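Local coordinates for protein pof8 (Schizosaccharomyces pombe, PDB 6TZN) that binds telomerase RNA ter1 and promotes its assembly with the catalytic subunit trt1, this chain being the C-terminal xRRM domain, at residues S26-L31 and A59-K64; S30-V35 and E70-A75. One frame throughout, in Å; residues are numbered along the deposited sequence.

Interaction 1: residues S26-L31 and A59-K64; sequences STIHSL and AIIRWK. With NO3 (nitrate ion), chain B.
In the RRM fold of this xRRM domain, helix 25-39 lies against the inner face of the four-stranded antiparallel sheet, and here Ile28 settles over Ala59 and Ile61 of strand 58-63. The two backbones stay well apart, with the CA atoms of Ile28 and Ala59 8.7 Å from each other, so the gap is bridged by the ends of apolar groups. Ile28 divides its two branches between two strand residues: CD1 stands 4.4 Å from Ala59 CB, while CG2 meets Ile61 CD1 at 4.3 Å. Only about 80 Å² is buried between these segments, and Ile61 is further enclosed by Thr14 and Ile16 of strand 13-17. Its other branch, CG2, sits 3.4 Å above the plane of the Trp63 ring, offset toward the rim.

Arg62 lies on the reverse face of the strand, the side with which canonical RRMs commonly meet RNA. A nitrate ion, probably taken from the crystallisation liquor, is held along the guanidinium edge, where Arg62 NE and NH2 donate hydrogen bonds to nitrate O1 (2.9 Å) and O3 (3.0 Å). The Arg62 chain leaves with CG anti to the backbone N, then folds at chi2 (-80°), bringing the guanidinium to the carbonyl of the next residue, where Arg62 NH1 donates to Trp63 O at 2.9 Å. A leucine in its place would probably leave the nitrate without its charged two-pronged mate and Trp63 O without this side-chain donor. Arg62 NH1 is tilted 29° from the plane of the Trp63 carbonyl.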
loop_
_atom_site.group_PDB
_atom_site.type_symbol
_atom_site.label_atom_id
_atom_site.label_comp_id
_atom_site.label_asym_id
_atom_site.label_seq_id
_atom_site.Cartn_x
_atom_site.Cartn_y
_atom_site.Cartn_z
ATOM N N SER A 26 9.898 -3.847 -5.141
ATOM C CA SER A 26 10.819 -2.744 -4.889
ATOM C C SER A 26 10.172 -1.400 -5.206
ATOM O O SER A 26 10.287 -0.441 -4.427
ATOM C CB SER A 26 12.089 -2.923 -5.716
ATOM O OG SER A 26 12.947 -1.810 -5.557
ATOM N N THR A 27 9.478 -1.313 -6.344
ATOM C CA THR A 27 8.801 -0.072 -6.698
ATOM C C THR A 27 7.681 0.233 -5.719
ATOM O O THR A 27 7.516 1.384 -5.306
ATOM C CB THR A 27 8.266 -0.136 -8.130
ATOM O OG1 THR A 27 9.341 -0.433 -9.025
ATOM C CG2 THR A 27 7.629 1.194 -8.537
ATOM N N ILE A 28 6.904 -0.783 -5.329
ATOM C CA ILE A 28 5.844 -0.558 -4.348
ATOM C C ILE A 28 6.427 -0.019 -3.049
ATOM O O ILE A 28 5.904 0.936 -2.465
ATOM C CB ILE A 28 5.015 -1.838 -4.118
ATOM C CG1 ILE A 28 4.315 -2.276 -5.406
ATOM C CG2 ILE A 28 4.021 -1.629 -2.979
ATOM C CD1 ILE A 28 3.825 -3.723 -5.352
ATOM N N HIS A 29 7.532 -0.603 -2.590
ATOM C CA HIS A 29 8.169 -0.124 -1.366
ATOM C C HIS A 29 8.568 1.343 -1.496
ATOM O O HIS A 29 8.289 2.159 -0.609
ATOM C CB HIS A 29 9.389 -0.990 -1.041
ATOM C CG HIS A 29 10.022 -0.665 0.274
ATOM N ND1 HIS A 29 9.953 -1.511 1.359
ATOM C CD2 HIS A 29 10.740 0.409 0.679
ATOM C CE1 HIS A 29 10.603 -0.974 2.376
ATOM N NE2 HIS A 29 11.084 0.195 1.991
ATOM N N SER A 30 9.212 1.700 -2.609
ATOM C CA SER A 30 9.633 3.082 -2.813
ATOM C C SER A 30 8.438 4.018 -2.907
ATOM O O SER A 30 8.467 5.130 -2.361
ATOM C CB SER A 30 10.480 3.187 -4.079
ATOM O OG SER A 30 11.687 2.469 -3.918
ATOM N N LEU A 31 7.387 3.595 -3.613
ATOM C CA LEU A 31 6.189 4.418 -3.739
ATOM C C LEU A 31 5.553 4.652 -2.371
ATOM O O LEU A 31 5.204 5.789 -2.011
ATOM C CB LEU A 31 5.206 3.746 -4.696
ATOM C CG LEU A 31 3.917 4.493 -5.047
ATOM C CD1 LEU A 31 3.435 4.080 -6.444
ATOM C CD2 LEU A 31 2.831 4.233 -4.013
ATOM N N ALA A 59 -1.881 -5.161 -3.782
ATOM C CA ALA A 59 -0.917 -5.747 -2.865
ATOM C C ALA A 59 -1.476 -5.648 -1.456
ATOM O O ALA A 59 -2.325 -4.802 -1.163
ATOM C CB ALA A 59 0.432 -5.021 -2.931
ATOM N N ILE A 60 -0.988 -6.509 -0.569
ATOM C CA ILE A 60 -1.291 -6.401 0.858
ATOM C C ILE A 60 -0.005 -6.038 1.581
ATOM O O ILE A 60 1.006 -6.735 1.447
ATOM C CB ILE A 60 -1.900 -7.691 1.430
ATOM C CG1 ILE A 60 -3.247 -7.982 0.761
ATOM C CG2 ILE A 60 -2.040 -7.574 2.944
ATOM C CD1 ILE A 60 -3.927 -9.239 1.263
ATOM N N ILE A 61 -0.038 -4.940 2.334
ATOM C CA ILE A 61 1.116 -4.461 3.083
ATOM C C ILE A 61 0.933 -4.822 4.551
ATOM O O ILE A 61 -0.098 -4.494 5.156
ATOM C CB ILE A 61 1.289 -2.937 2.930
ATOM C CG1 ILE A 61 1.082 -2.484 1.476
ATOM C CG2 ILE A 61 2.654 -2.511 3.475
ATOM C CD1 ILE A 61 2.017 -3.143 0.471
ATOM N N ARG A 62 1.930 -5.490 5.130
ATOM C CA ARG A 62 1.996 -5.721 6.571
ATOM C C ARG A 62 2.918 -4.652 7.144
ATOM O O ARG A 62 4.141 -4.710 6.965
ATOM C CB ARG A 62 2.510 -7.132 6.875
ATOM C CG ARG A 62 2.390 -7.580 8.343
ATOM C CD ARG A 62 3.503 -7.013 9.221
ATOM N NE ARG A 62 3.827 -7.899 10.331
ATOM C CZ ARG A 62 4.225 -7.512 11.539
ATOM N NH1 ARG A 62 4.312 -6.222 11.852
ATOM N NH2 ARG A 62 4.528 -8.433 12.446
ATOM N N TRP A 63 2.330 -3.678 7.837
ATOM C CA TRP A 63 3.091 -2.581 8.408
ATOM C C TRP A 63 3.689 -2.995 9.744
ATOM O O TRP A 63 3.234 -3.943 10.390
ATOM C CB TRP A 63 2.187 -1.362 8.583
ATOM C CG TRP A 63 1.787 -0.796 7.262
ATOM C CD1 TRP A 63 0.648 -1.078 6.550
ATOM C CD2 TRP A 63 2.538 0.129 6.470
ATOM N NE1 TRP A 63 0.641 -0.366 5.371
ATOM C CE2 TRP A 63 1.796 0.372 5.291
ATOM C CE3 TRP A 63 3.767 0.774 6.641
ATOM C CZ2 TRP A 63 2.242 1.240 4.296
ATOM C CZ3 TRP A 63 4.211 1.635 5.654
ATOM C CH2 TRP A 63 3.450 1.860 4.492
ATOM N N LYS A 64 4.727 -2.269 10.163
ATOM C CA LYS A 64 5.369 -2.595 11.432
ATOM C C LYS A 64 4.409 -2.421 12.605
ATOM O O LYS A 64 4.393 -3.249 13.525
ATOM C CB LYS A 64 6.642 -1.770 11.631
ATOM C CG LYS A 64 7.491 -2.239 12.804
ATOM C CD LYS A 64 8.740 -1.390 12.967
ATOM C CE LYS A 64 9.607 -1.909 14.102
ATOM N NZ LYS A 64 10.848 -1.105 14.265
HETATM N N NO3 B . 4.731 -11.340 10.023
HETATM O O1 NO3 B . 4.075 -10.583 9.267
HETATM O O2 NO3 B . 5.364 -12.310 9.538
HETATM O O3 NO3 B . 4.757 -11.155 11.271
#

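Interaction 2: residues S30-V35 and E70-A75; sequences SLLSYV and ETCINA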
loop_
_atom_site.group_PDB
_atom_site.type_symbol
_atom_site.label_atom_id
_atom_site.label_comp_id
_atom_site.label_asym_id
_atom_site.label_seq_id
_atom_site.Cartn_x
_atom_site.Cartn_y
_atom_site.Cartn_z
ATOM N N SER A 30 9.212 1.700 -2.609
ATOM C CA SER A 30 9.633 3.082 -2.813
ATOM C C SER A 30 8.438 4.018 -2.907
ATOM O O SER A 30 8.467 5.130 -2.361
ATOM C CB SER A 30 10.480 3.187 -4.079
ATOM O OG SER A 30 11.687 2.469 -3.918
ATOM N N LEU A 31 7.387 3.595 -3.613
ATOM C CA LEU A 31 6.189 4.418 -3.739
ATOM C C LEU A 31 5.553 4.652 -2.371
ATOM O O LEU A 31 5.204 5.789 -2.011
ATOM C CB LEU A 31 5.206 3.746 -4.696
ATOM C CG LEU A 31 3.917 4.493 -5.047
ATOM C CD1 LEU A 31 3.435 4.080 -6.444
ATOM C CD2 LEU A 31 2.831 4.233 -4.013
ATOM N N LEU A 32 5.387 3.583 -1.591
ATOM C CA LEU A 32 4.813 3.731 -0.257
ATOM C C LEU A 32 5.648 4.675 0.598
ATOM O O LEU A 32 5.103 5.539 1.284
ATOM C CB LEU A 32 4.705 2.362 0.407
ATOM C CG LEU A 32 3.667 1.408 -0.176
ATOM C CD1 LEU A 32 3.785 0.051 0.487
ATOM C CD2 LEU A 32 2.256 1.954 -0.010
ATOM N N SER A 33 6.975 4.533 0.565
ATOM C CA SER A 33 7.835 5.410 1.354
ATOM C C SER A 33 7.724 6.859 0.899
ATOM O O SER A 33 7.682 7.777 1.726
ATOM C CB SER A 33 9.281 4.930 1.266
ATOM O OG SER A 33 9.376 3.581 1.687
ATOM N N TYR A 34 7.682 7.081 -0.412
ATOM C CA TYR A 34 7.570 8.429 -0.955
ATOM C C TYR A 34 6.280 9.093 -0.491
ATOM O O TYR A 34 6.288 10.236 -0.013
ATOM C CB TYR A 34 7.631 8.343 -2.485
ATOM C CG TYR A 34 7.630 9.679 -3.181
ATOM C CD1 TYR A 34 6.439 10.351 -3.438
ATOM C CD2 TYR A 34 8.821 10.273 -3.573
ATOM C CE1 TYR A 34 6.441 11.585 -4.062
ATOM C CE2 TYR A 34 8.831 11.499 -4.207
ATOM C CZ TYR A 34 7.639 12.151 -4.444
ATOM O OH TYR A 34 7.655 13.366 -5.076
ATOM N N VAL A 35 5.161 8.381 -0.615
ATOM C CA VAL A 35 3.866 8.927 -0.218
ATOM C C VAL A 35 3.799 9.137 1.293
ATOM O O VAL A 35 3.351 10.192 1.769
ATOM C CB VAL A 35 2.752 7.999 -0.740
ATOM C CG1 VAL A 35 1.399 8.387 -0.187
ATOM C CG2 VAL A 35 2.724 8.015 -2.260
ATOM N N GLU A 70 -2.291 3.179 9.666
ATOM C CA GLU A 70 -3.208 4.315 9.645
ATOM C C GLU A 70 -2.636 5.474 8.839
ATOM O O GLU A 70 -3.368 6.149 8.102
ATOM C CB GLU A 70 -3.490 4.765 11.079
ATOM C CG GLU A 70 -4.603 5.797 11.201
ATOM C CD GLU A 70 -4.882 6.180 12.639
ATOM O OE1 GLU A 70 -3.913 6.382 13.402
ATOM O OE2 GLU A 70 -6.071 6.279 13.008
ATOM N N THR A 71 -1.332 5.726 8.975
ATOM C CA THR A 71 -0.702 6.792 8.205
ATOM C C THR A 71 -0.812 6.513 6.710
ATOM O O THR A 71 -1.067 7.422 5.910
ATOM C CB THR A 71 0.763 6.928 8.627
ATOM O OG1 THR A 71 0.839 7.257 10.021
ATOM C CG2 THR A 71 1.477 7.990 7.804
ATOM N N CYS A 72 -0.621 5.251 6.317
ATOM C CA CYS A 72 -0.767 4.871 4.916
ATOM C C CYS A 72 -2.182 5.155 4.419
ATOM O O CYS A 72 -2.372 5.739 3.342
ATOM C CB CYS A 72 -0.424 3.391 4.764
ATOM S SG CYS A 72 -0.703 2.739 3.112
ATOM N N ILE A 73 -3.192 4.739 5.186
ATOM C CA ILE A 73 -4.578 4.977 4.786
ATOM C C ILE A 73 -4.835 6.467 4.606
ATOM O O ILE A 73 -5.424 6.900 3.606
ATOM C CB ILE A 73 -5.551 4.359 5.807
ATOM C CG1 ILE A 73 -5.340 2.848 5.916
ATOM C CG2 ILE A 73 -6.990 4.690 5.429
ATOM C CD1 ILE A 73 -5.440 2.135 4.612
ATOM N N ASN A 74 -4.387 7.278 5.570
ATOM C CA ASN A 74 -4.615 8.719 5.489
ATOM C C ASN A 74 -3.899 9.321 4.287
ATOM O O ASN A 74 -4.433 10.215 3.620
ATOM C CB ASN A 74 -4.146 9.395 6.777
ATOM C CG ASN A 74 -5.017 9.047 7.967
ATOM O OD1 ASN A 74 -6.159 8.622 7.805
ATOM N ND2 ASN A 74 -4.480 9.229 9.172
ATOM N N ALA A 75 -2.689 8.841 3.997
ATOM C CA ALA A 75 -1.897 9.393 2.902
ATOM C C ALA A 75 -2.604 9.224 1.562
ATOM O O ALA A 75 -2.703 10.173 0.774
ATOM C CB ALA A 75 -0.527 8.720 2.873
#
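Just ahead of Val35, which touches Ala75 across the contact, the carbonyl O of Tyr34 is gripped by two side-chain donors of its own helix, Ser37 OG and Arg38 NH1. One residue on, Val35 O takes a hydrogen bond from Gln79 NE2, a polar tie from helix 25-39 to the residue that follows helix 66-78.

Between the two helices the touching groups are all apolar or only weakly polar. With its CB directed at the facing helix, Val35 brings CG1 to 3.6 Å from Ala75 CB, a close methyl-to-methyl meeting. This branch is anti to the backbone N (chi1 171°), which leaves CG2 beside that nitrogen. Consistent with an alanine that has nothing beyond CB, the backbones are nearer here: the CA atoms of Val35 and Ala75 are 6.6 Å apart, against 7.7 Å between the CA atoms of Leu32 and Cys72, one turn earlier in each helix. At that wider place the longer Leu32 closes the distance with a branch tip, CD2, 4.4 Å from Cys72 SG.

Phe76 packs against Leu31, Leu32 and Val35, and Gln39 touches Thr71, Asn74 and Ala75. The pairing is that of the two helices backing the sheet of an RRM, Leu32 and Cys72 both resting on Ile16 of strand 13-17 beneath them.

Interactions 1 and 2 start from the same part of helix 25-39, sharing Ser30 and Leu31, and their centres are 9 Å apart. Helix to strand in the first and helix to helix in the second, they close on one continuous apolar core: Ile61 CD1 lies 3.7 Å from Leu32 CD1, and Trp63 CZ2 comes within 3.5 Å of Cys72 CB. Trp63 thus links strand 58-63 to helix 66-78, which follows it in the chain, while its NE1 is hydrogen-bonded to Thr14 OG1. The nitrate held by Arg62 belongs to the reverse side of the strand, away from both sets of helix contacts.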